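Local coordinates for protein porin (Rhodobacter capsulatus, PDB 2POR) that forms trimeric outer-membrane channels through which small hydrophilic solutes of up to about 0.6 kDa diffuse passively, at residues A[78-83]-A[151-155]; A[91-97]-A[289-295]; A[162-168]-A[182-188]. Residue numbers count along the deposited sequence, not the author numbering.

Contacts 1 and 2 join the chain inside a β-barrel to its wall; contact 3 is a piece of that wall. Contacts 1 and 3 share one region of wall: their centres lie 7 Å apart, strands 148-158 and 161-171 are neighbours, and Ser79 OG reaches Glu185 OE1 at 2.8 Å, probably as a hydrogen bond. Contact 1 is buried and apolar, a helix on alanines; contact 3 is backbone-paired, with apolar residues on the surface and acids inside. Contact 2, centred 28 Å from both and across the chain's centre from contact 1, is partly buried; it joins its loop to the wall by hydrogen bonds and an apolar contact, while calcium is bound within the loop.

Contact 1. Residues A[78-83]-A[151-155]. With CA (calcium ion), chain B.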
loop_
_atom_site.group_PDB
_atom_site.type_symbol
_atom_site.label_atom_id
_atom_site.label_comp_id
_atom_site.label_asym_id
_atom_site.label_seq_id
_atom_site.Cartn_x
_atom_site.Cartn_y
_atom_site.Cartn_z
ATOM N N ALA A 78 3.546 17.442 -22.035
ATOM C CA ALA A 78 4.624 18.347 -22.449
ATOM C C ALA A 78 4.525 19.775 -21.987
ATOM O O ALA A 78 5.497 20.318 -21.447
ATOM C CB ALA A 78 4.694 18.346 -23.918
ATOM N N SER A 79 3.370 20.447 -22.079
ATOM C CA SER A 79 3.237 21.804 -21.603
ATOM C C SER A 79 3.372 21.937 -20.102
ATOM O O SER A 79 4.090 22.825 -19.629
ATOM C CB SER A 79 1.887 22.396 -22.016
ATOM O OG SER A 79 1.727 22.213 -23.414
ATOM N N GLU A 80 2.714 21.098 -19.302
ATOM C CA GLU A 80 2.810 21.180 -17.864
ATOM C C GLU A 80 4.264 20.887 -17.446
ATOM O O GLU A 80 4.729 21.591 -16.554
ATOM C CB GLU A 80 1.887 20.164 -17.255
ATOM C CG GLU A 80 1.810 20.433 -15.776
ATOM C CD GLU A 80 0.703 19.763 -15.001
ATOM O OE1 GLU A 80 -0.187 19.141 -15.569
ATOM O OE2 GLU A 80 0.661 19.907 -13.783
ATOM N N ALA A 81 4.936 19.923 -18.092
ATOM C CA ALA A 81 6.334 19.541 -17.837
ATOM C C ALA A 81 7.225 20.795 -17.981
ATOM O O ALA A 81 8.111 21.012 -17.145
ATOM C CB ALA A 81 6.793 18.486 -18.839
ATOM N N LEU A 82 6.994 21.700 -18.939
ATOM C CA LEU A 82 7.789 22.919 -19.027
ATOM C C LEU A 82 7.269 24.102 -18.253
ATOM O O LEU A 82 8.105 24.836 -17.723
ATOM C CB LEU A 82 7.969 23.347 -20.493
ATOM C CG LEU A 82 8.550 22.301 -21.430
ATOM C CD1 LEU A 82 8.910 22.915 -22.760
ATOM C CD2 LEU A 82 9.757 21.678 -20.783
ATOM N N PHE A 83 5.957 24.375 -18.056
ATOM C CA PHE A 83 5.523 25.636 -17.437
ATOM C C PHE A 83 4.961 25.524 -16.050
ATOM O O PHE A 83 4.858 26.553 -15.380
ATOM C CB PHE A 83 4.475 26.368 -18.338
ATOM C CG PHE A 83 4.915 26.412 -19.808
ATOM C CD1 PHE A 83 6.162 26.923 -20.156
ATOM C CD2 PHE A 83 4.097 25.889 -20.797
ATOM C CE1 PHE A 83 6.561 26.890 -21.467
ATOM C CE2 PHE A 83 4.507 25.861 -22.105
ATOM C CZ PHE A 83 5.741 26.358 -22.434
ATOM N N ALA A 151 0.948 16.157 -26.963
ATOM C CA ALA A 151 1.250 17.566 -26.775
ATOM C C ALA A 151 2.731 17.762 -27.112
ATOM O O ALA A 151 3.525 16.788 -27.158
ATOM C CB ALA A 151 1.034 17.997 -25.345
ATOM N N VAL A 152 3.047 18.992 -27.463
ATOM C CA VAL A 152 4.416 19.380 -27.776
ATOM C C VAL A 152 4.556 20.773 -27.141
ATOM O O VAL A 152 3.581 21.538 -27.057
ATOM C CB VAL A 152 4.686 19.393 -29.369
ATOM C CG1 VAL A 152 4.517 17.994 -29.947
ATOM C CG2 VAL A 152 3.742 20.356 -30.070
ATOM N N ALA A 153 5.719 21.144 -26.587
ATOM C CA ALA A 153 5.918 22.474 -26.017
ATOM C C ALA A 153 7.405 22.859 -26.141
ATOM O O ALA A 153 8.268 21.964 -26.202
ATOM C CB ALA A 153 5.512 22.474 -24.546
ATOM N N ALA A 154 7.728 24.138 -26.206
ATOM C CA ALA A 154 9.112 24.593 -26.277
ATOM C C ALA A 154 9.230 25.807 -25.417
ATOM O O ALA A 154 8.255 26.530 -25.232
ATOM C CB ALA A 154 9.500 24.989 -27.659
ATOM N N ALA A 155 10.374 26.064 -24.797
ATOM C CA ALA A 155 10.544 27.245 -23.976
ATOM C C ALA A 155 11.967 27.766 -24.209
ATOM O O ALA A 155 12.873 27.056 -24.664
ATOM C CB ALA A 155 10.408 26.928 -22.482
HETATM CA CA CA B . -1.756 19.397 -13.607
HETATM O O HOH W 1 -1.156 20.141 -11.489
HETATM O O HOH W 2 -1.885 21.658 -13.905
HETATM O O HOH W 3 -3.393 19.202 -15.386
HETATM O O HOH W 4 -3.790 19.577 -12.395
#
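Where a helix must lie close against a β-sheet, small side chains on the strand make the approach possible, and Ala153 is a clear case. Its methyl group points at helix 78-83 and meets three of its residues: CB is 3.8 Å from Ala78 O, 3.8 Å from Ser79 CA and 3.9 Å from Leu82 CD1. Ala78, starting the helix, packs further back, its CB 3.9 Å from Ala151 CB, while Leu82 extends forward so that CD1 lies 3.6 Å from Ala153 O and 4.3 Å from Ala155 CB. No hydrogen bond joins the segments. The helix belongs to the long chain section between strands 68-73 and 118-125 that folds into the porin barrel, and its axis runs 7.1 Å from that of strand 151-155 at 25°. Phe83 closes the far end, with CE1 4.0 Å from Ala155 CB. Glu80 starts sideways but its carboxylate leads away, binding calcium through OE1 and OE2, both at 2.5 Å, with four waters and Asp108.

Contact 2. Residues A[91-97]-A[289-295]. With CA (calcium ion), chain C; C8E ((hydroxyethyloxy)tri(ethyloxy)octane), chain F.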
loop_
_atom_site.group_PDB
_atom_site.type_symbol
_atom_site.label_atom_id
_atom_site.label_comp_id
_atom_site.label_asym_id
_atom_site.label_seq_id
_atom_site.Cartn_x
_atom_site.Cartn_y
_atom_site.Cartn_z
ATOM N N TYR A 91 -2.076 25.301 3.260
ATOM C CA TYR A 91 -1.312 24.128 3.649
ATOM C C TYR A 91 -1.906 22.865 3.071
ATOM O O TYR A 91 -1.173 21.900 2.933
ATOM C CB TYR A 91 -1.238 24.036 5.172
ATOM C CG TYR A 91 -2.312 23.251 5.916
ATOM C CD1 TYR A 91 -2.130 21.917 6.154
ATOM C CD2 TYR A 91 -3.460 23.867 6.375
ATOM C CE1 TYR A 91 -3.089 21.216 6.841
ATOM C CE2 TYR A 91 -4.430 23.170 7.076
ATOM C CZ TYR A 91 -4.226 21.848 7.292
ATOM O OH TYR A 91 -5.164 21.115 7.951
ATOM N N THR A 92 -3.222 22.785 2.750
ATOM C CA THR A 92 -3.834 21.566 2.188
ATOM C C THR A 92 -3.882 21.646 0.659
ATOM O O THR A 92 -4.307 20.685 0.037
ATOM C CB THR A 92 -5.303 21.348 2.724
ATOM O OG1 THR A 92 -6.043 22.492 2.319
ATOM C CG2 THR A 92 -5.447 21.276 4.209
ATOM N N ASP A 93 -3.413 22.737 0.019
ATOM C CA ASP A 93 -3.499 23.049 -1.409
ATOM C C ASP A 93 -4.980 23.219 -1.724
ATOM O O ASP A 93 -5.685 22.273 -2.123
ATOM C CB ASP A 93 -2.881 21.935 -2.295
ATOM C CG ASP A 93 -2.867 22.220 -3.785
ATOM O OD1 ASP A 93 -3.202 23.309 -4.276
ATOM O OD2 ASP A 93 -2.512 21.335 -4.557
ATOM N N LEU A 94 -5.476 24.432 -1.469
ATOM C CA LEU A 94 -6.922 24.713 -1.532
ATOM C C LEU A 94 -7.419 24.806 -2.952
ATOM O O LEU A 94 -7.635 25.891 -3.475
ATOM C CB LEU A 94 -7.262 26.021 -0.830
ATOM C CG LEU A 94 -7.149 26.072 0.651
ATOM C CD1 LEU A 94 -7.223 27.543 1.110
ATOM C CD2 LEU A 94 -8.224 25.209 1.263
ATOM N N ASP A 95 -7.624 23.672 -3.602
ATOM C CA ASP A 95 -8.091 23.647 -4.973
ATOM C C ASP A 95 -9.609 23.524 -5.105
ATOM O O ASP A 95 -10.167 23.416 -6.188
ATOM C CB ASP A 95 -7.509 22.492 -5.676
ATOM C CG ASP A 95 -6.054 22.653 -6.024
ATOM O OD1 ASP A 95 -5.574 23.750 -6.252
ATOM O OD2 ASP A 95 -5.358 21.653 -6.085
ATOM N N ASP A 96 -10.282 23.547 -3.981
ATOM C CA ASP A 96 -11.712 23.316 -3.869
ATOM C C ASP A 96 -12.559 24.261 -4.725
ATOM O O ASP A 96 -13.632 23.853 -5.163
ATOM C CB ASP A 96 -12.089 23.452 -2.388
ATOM C CG ASP A 96 -11.279 22.587 -1.435
ATOM O OD1 ASP A 96 -10.141 22.925 -1.059
ATOM O OD2 ASP A 96 -11.823 21.546 -1.092
ATOM N N ARG A 97 -12.153 25.510 -4.999
ATOM C CA ARG A 97 -12.925 26.464 -5.788
ATOM C C ARG A 97 -12.344 26.690 -7.158
ATOM O O ARG A 97 -12.726 27.631 -7.872
ATOM C CB ARG A 97 -13.017 27.786 -5.008
ATOM C CG ARG A 97 -13.804 27.743 -3.706
ATOM C CD ARG A 97 -15.291 27.448 -3.972
ATOM N NE ARG A 97 -15.986 27.358 -2.703
ATOM C CZ ARG A 97 -16.279 26.195 -2.083
ATOM N NH1 ARG A 97 -15.974 25.025 -2.632
ATOM N NH2 ARG A 97 -16.779 26.173 -0.831
ATOM N N SER A 289 -20.744 29.486 -4.267
ATOM C CA SER A 289 -19.435 29.491 -3.651
ATOM C C SER A 289 -19.147 30.380 -2.462
ATOM O O SER A 289 -19.147 31.618 -2.533
ATOM C CB SER A 289 -18.424 29.778 -4.748
ATOM O OG SER A 289 -18.565 28.739 -5.720
ATOM N N ASP A 290 -18.933 29.683 -1.336
ATOM C CA ASP A 290 -18.442 30.352 -0.129
ATOM C C ASP A 290 -16.924 30.101 -0.199
ATOM O O ASP A 290 -16.476 29.096 -0.756
ATOM C CB ASP A 290 -18.892 29.737 1.189
ATOM C CG ASP A 290 -20.221 29.003 1.182
ATOM O OD1 ASP A 290 -20.246 27.796 0.863
ATOM O OD2 ASP A 290 -21.203 29.665 1.528
ATOM N N MET A 291 -16.147 31.007 0.382
ATOM C CA MET A 291 -14.696 30.950 0.418
ATOM C C MET A 291 -14.209 29.803 1.297
ATOM O O MET A 291 -14.749 29.628 2.416
ATOM C CB MET A 291 -14.220 32.247 0.979
ATOM C CG MET A 291 -12.730 32.491 1.008
ATOM S SD MET A 291 -12.473 33.969 2.018
ATOM C CE MET A 291 -12.862 33.315 3.621
ATOM N N VAL A 292 -13.228 29.046 0.754
ATOM C CA VAL A 292 -12.529 28.017 1.534
ATOM C C VAL A 292 -11.261 28.663 2.146
ATOM O O VAL A 292 -10.768 29.706 1.681
ATOM C CB VAL A 292 -12.132 26.774 0.657
ATOM C CG1 VAL A 292 -13.426 26.124 0.248
ATOM C CG2 VAL A 292 -11.298 27.109 -0.561
ATOM N N ALA A 293 -10.727 28.129 3.229
ATOM C CA ALA A 293 -9.561 28.695 3.891
ATOM C C ALA A 293 -8.871 27.587 4.673
ATOM O O ALA A 293 -9.500 26.548 4.952
ATOM C CB ALA A 293 -9.969 29.771 4.890
ATOM N N ASP A 294 -7.591 27.719 5.055
ATOM C CA ASP A 294 -6.998 26.751 5.970
ATOM C C ASP A 294 -5.848 27.381 6.735
ATOM O O ASP A 294 -5.416 28.486 6.351
ATOM C CB ASP A 294 -6.517 25.533 5.198
ATOM C CG ASP A 294 -5.334 25.677 4.253
ATOM O OD1 ASP A 294 -4.477 26.544 4.383
ATOM O OD2 ASP A 294 -5.250 24.860 3.353
ATOM N N LEU A 295 -5.367 26.701 7.762
ATOM C CA LEU A 295 -4.244 27.181 8.533
ATOM C C LEU A 295 -3.617 25.974 9.170
ATOM O O LEU A 295 -4.276 25.241 9.915
ATOM C CB LEU A 295 -4.712 28.149 9.609
ATOM C CG LEU A 295 -3.552 28.698 10.510
ATOM C CD1 LEU A 295 -2.569 29.523 9.681
ATOM C CD2 LEU A 295 -4.099 29.597 11.580
HETATM CA CA CA C . -3.212 22.630 -6.509
HETATM C C1 C8E F . -4.071 34.975 4.212
HETATM C C2 C8E F . -3.495 33.761 4.968
HETATM C C3 C8E F . -4.216 33.346 6.261
HETATM C C4 C8E F . -5.546 32.593 6.120
HETATM C C5 C8E F . -5.970 32.200 7.529
HETATM C C6 C8E F . -7.378 31.644 7.615
HETATM C C7 C8E F . -7.945 31.798 9.038
HETATM C C8 C8E F . -7.621 30.657 10.015
HETATM O O9 C8E F . -7.673 30.888 11.446
HETATM C C10 C8E F . -8.853 30.472 12.176
HETATM C C11 C8E F . -8.921 29.201 13.046
HETATM O O12 C8E F . -10.017 29.136 13.978
HETATM C C13 C8E F . -11.102 28.252 13.628
HETATM C C14 C8E F . -11.696 27.219 14.617
HETATM O O15 C8E F . -11.059 25.964 14.948
HETATM C C16 C8E F . -11.904 24.832 14.681
HETATM C C17 C8E F . -11.569 23.478 15.287
HETATM O O18 C8E F . -12.416 22.363 15.022
HETATM C C19 C8E F . -12.860 21.794 16.255
HETATM C C20 C8E F . -14.297 22.049 16.699
HETATM O O21 C8E F . -14.599 21.566 18.008
HETATM O O HOH W 5 -0.838 22.806 -6.728
HETATM O O HOH W 6 -2.777 20.598 -7.356
#
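A single carboxylate, that of Asp294, receives three hydrogen bonds from two consecutive residues of an irregular loop: Tyr91 N reaches Asp294 OD1 at 2.9 Å, while Thr92 N and Thr92 OG1 reach Asp294 OD2 at 3.0 and 2.7 Å. The strand thus holds the loop through a side chain rather than by sheet pairing. Further along, Leu94, the centre of an inverse gamma turn, places CD2 4.0 Å from Val292 CG2. Its neighbours in sequence, Asp93 and Asp95, point away and chelate calcium with both oxygens each, in a site that Asn100, Asp101 and two waters complete. At the other end Arg97 lays one guanidinium face over Val292, NH2 lying 3.5 Å from CG1, and forks onto a backbone carbonyl, with NE 2.7 Å and NH2 2.9 Å from Asp290 O. This loop, between helix 78-83 and strand 118-125, rests on the inner side of the last barrel strand, 292-300, which is paired with strand 275-284 on one edge and closes the barrel against strand 2-14 on the other.

Contact 3. Residues A[162-168]-A[182-188]; sequences TVGLGYE and EQLELAA
Leu165, Tyr167, Leu184 and Leu186 form the apolar centre, on one face of a two-stranded antiparallel ladder. Leu165 (chi1 p, chi2 118°) brings CB to 4.0 Å from CD2 of Leu186 (chi1 m, chi2 t) and CD1 to 4.4 Å from CD1 of Leu184 (chi1 t, chi2 p); Tyr167 (chi1 t) sets CD1 4.3 Å from Leu184 CD1. Val163 and Ala188 continue this face. Both segments are β strands (phi -113 to -165°, psi 130 to 175°), axes 4.6 Å apart and at 171°. Val163-Ala188, Leu165-Leu186 and Tyr167-Leu184 are non-hydrogen-bonded pairs, with CA atoms 4.4 to 4.5 Å apart. Alternating with them, Gly164-Ala187, Gly166-Glu185 and Glu168-Gln183 are hydrogen-bonded pairs: Gly164 N to Ala187 O and Ala187 N to Gly164 O, both 3.0 Å; Gly166 N to Glu185 O 3.0 Å and Glu185 N to Gly166 O 2.8 Å; Glu168 N to Gln183 O and Gln183 N to Glu168 O, both 2.9 Å. On this other face Gly166 leaves room for Glu185 (chi1 m, chi2 98°), whose OE2 lies 2.5 Å from OE2 of Glu168 (chi1 m, chi2 t) and accepts Gln183 NE2 at 2.9 Å. Glu185 OE1 bonds to Ser79, and Glu168 to Thr106 and Leu105. At the polar end Tyr167 OH donates to Glu182 OE1 at 3.1 Å. An outward apolar face backed by an inward polar one is characteristic of a β-hairpin in the wall of a 16-stranded porin barrel.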
loop_
_atom_site.group_PDB
_atom_site.type_symbol
_atom_site.label_atom_id
_atom_site.label_comp_id
_atom_site.label_asym_id
_atom_site.label_seq_id
_atom_site.Cartn_x
_atom_site.Cartn_y
_atom_site.Cartn_z
ATOM N N THR A 162 11.425 33.325 -18.983
ATOM C CA THR A 162 11.305 32.160 -19.811
ATOM C C THR A 162 10.008 32.423 -20.498
ATOM O O THR A 162 9.058 32.902 -19.872
ATOM C CB THR A 162 11.172 30.897 -19.045
ATOM O OG1 THR A 162 12.362 30.799 -18.274
ATOM C CG2 THR A 162 10.980 29.693 -19.974
ATOM N N VAL A 163 10.008 32.238 -21.788
ATOM C CA VAL A 163 8.748 32.321 -22.477
ATOM C C VAL A 163 8.581 30.989 -23.189
ATOM O O VAL A 163 9.558 30.271 -23.413
ATOM C CB VAL A 163 8.665 33.518 -23.514
ATOM C CG1 VAL A 163 8.817 34.816 -22.727
ATOM C CG2 VAL A 163 9.676 33.378 -24.643
ATOM N N GLY A 164 7.364 30.559 -23.499
ATOM C CA GLY A 164 7.200 29.307 -24.209
ATOM C C GLY A 164 5.801 29.145 -24.798
ATOM O O GLY A 164 4.908 29.973 -24.559
ATOM N N LEU A 165 5.631 28.064 -25.551
ATOM C CA LEU A 165 4.338 27.726 -26.090
ATOM C C LEU A 165 4.178 26.244 -26.179
ATOM O O LEU A 165 5.128 25.476 -26.247
ATOM C CB LEU A 165 4.117 28.334 -27.468
ATOM C CG LEU A 165 4.884 28.073 -28.732
ATOM C CD1 LEU A 165 3.947 27.474 -29.781
ATOM C CD2 LEU A 165 5.427 29.405 -29.270
ATOM N N GLY A 166 2.926 25.847 -26.109
ATOM C CA GLY A 166 2.592 24.452 -26.114
ATOM C C GLY A 166 1.317 24.250 -26.906
ATOM O O GLY A 166 0.533 25.180 -27.097
ATOM N N TYR A 167 1.167 23.052 -27.387
ATOM C CA TYR A 167 0.028 22.693 -28.137
ATOM C C TYR A 167 -0.265 21.289 -27.696
ATOM O O TYR A 167 0.529 20.354 -27.788
ATOM C CB TYR A 167 0.389 22.763 -29.565
ATOM C CG TYR A 167 -0.766 22.274 -30.373
ATOM C CD1 TYR A 167 -1.906 23.049 -30.523
ATOM C CD2 TYR A 167 -0.661 21.008 -30.904
ATOM C CE1 TYR A 167 -2.966 22.513 -31.230
ATOM C CE2 TYR A 167 -1.717 20.468 -31.604
ATOM C CZ TYR A 167 -2.857 21.228 -31.757
ATOM O OH TYR A 167 -3.908 20.660 -32.444
ATOM N N GLU A 168 -1.526 21.152 -27.356
ATOM C CA GLU A 168 -2.063 19.909 -26.851
ATOM C C GLU A 168 -3.318 19.456 -27.593
ATOM O O GLU A 168 -4.155 20.289 -27.963
ATOM C CB GLU A 168 -2.435 20.081 -25.415
ATOM C CG GLU A 168 -1.443 20.735 -24.454
ATOM C CD GLU A 168 -1.908 20.580 -23.027
ATOM O OE1 GLU A 168 -1.747 19.507 -22.457
ATOM O OE2 GLU A 168 -2.433 21.514 -22.455
ATOM N N GLU A 182 -8.519 20.467 -28.584
ATOM C CA GLU A 182 -7.161 20.951 -28.734
ATOM C C GLU A 182 -7.038 22.213 -27.940
ATOM O O GLU A 182 -8.056 22.829 -27.586
ATOM C CB GLU A 182 -6.800 21.249 -30.156
ATOM C CG GLU A 182 -7.664 22.298 -30.795
ATOM C CD GLU A 182 -7.105 22.840 -32.102
ATOM O OE1 GLU A 182 -6.680 22.058 -32.962
ATOM O OE2 GLU A 182 -7.093 24.069 -32.228
ATOM N N GLN A 183 -5.805 22.592 -27.575
ATOM C CA GLN A 183 -5.567 23.808 -26.808
ATOM C C GLN A 183 -4.150 24.263 -27.134
ATOM O O GLN A 183 -3.252 23.424 -27.262
ATOM C CB GLN A 183 -5.706 23.504 -25.323
ATOM C CG GLN A 183 -5.604 24.697 -24.421
ATOM C CD GLN A 183 -5.930 24.270 -23.018
ATOM O OE1 GLN A 183 -7.080 24.034 -22.737
ATOM N NE2 GLN A 183 -5.072 24.130 -22.025
ATOM N N LEU A 184 -3.995 25.556 -27.323
ATOM C CA LEU A 184 -2.711 26.172 -27.581
ATOM C C LEU A 184 -2.403 27.022 -26.376
ATOM O O LEU A 184 -3.309 27.696 -25.888
ATOM C CB LEU A 184 -2.766 27.068 -28.788
ATOM C CG LEU A 184 -1.477 27.873 -29.082
ATOM C CD1 LEU A 184 -0.452 27.052 -29.895
ATOM C CD2 LEU A 184 -1.879 29.127 -29.825
ATOM N N GLU A 185 -1.175 27.036 -25.847
ATOM C CA GLU A 185 -0.834 27.848 -24.682
ATOM C C GLU A 185 0.392 28.740 -24.965
ATOM O O GLU A 185 1.292 28.316 -25.709
ATOM C CB GLU A 185 -0.431 27.013 -23.461
ATOM C CG GLU A 185 -1.437 26.080 -22.805
ATOM C CD GLU A 185 -1.359 24.617 -23.190
ATOM O OE1 GLU A 185 -0.339 24.115 -23.642
ATOM O OE2 GLU A 185 -2.356 23.948 -23.022
ATOM N N LEU A 186 0.406 29.926 -24.359
ATOM C CA LEU A 186 1.563 30.819 -24.332
ATOM C C LEU A 186 1.767 31.008 -22.853
ATOM O O LEU A 186 0.800 31.239 -22.113
ATOM C CB LEU A 186 1.327 32.219 -24.885
ATOM C CG LEU A 186 0.877 32.218 -26.304
ATOM C CD1 LEU A 186 0.425 33.617 -26.651
ATOM C CD2 LEU A 186 1.982 31.673 -27.181
ATOM N N ALA A 187 3.002 30.891 -22.387
ATOM C CA ALA A 187 3.270 31.052 -20.982
ATOM C C ALA A 187 4.514 31.930 -20.860
ATOM O O ALA A 187 5.370 31.937 -21.745
ATOM C CB ALA A 187 3.527 29.684 -20.370
ATOM N N ALA A 188 4.614 32.675 -19.793
ATOM C CA ALA A 188 5.757 33.514 -19.529
ATOM C C ALA A 188 6.086 33.328 -18.063
ATOM O O ALA A 188 5.152 33.263 -17.254
ATOM C CB ALA A 188 5.411 34.983 -19.773
#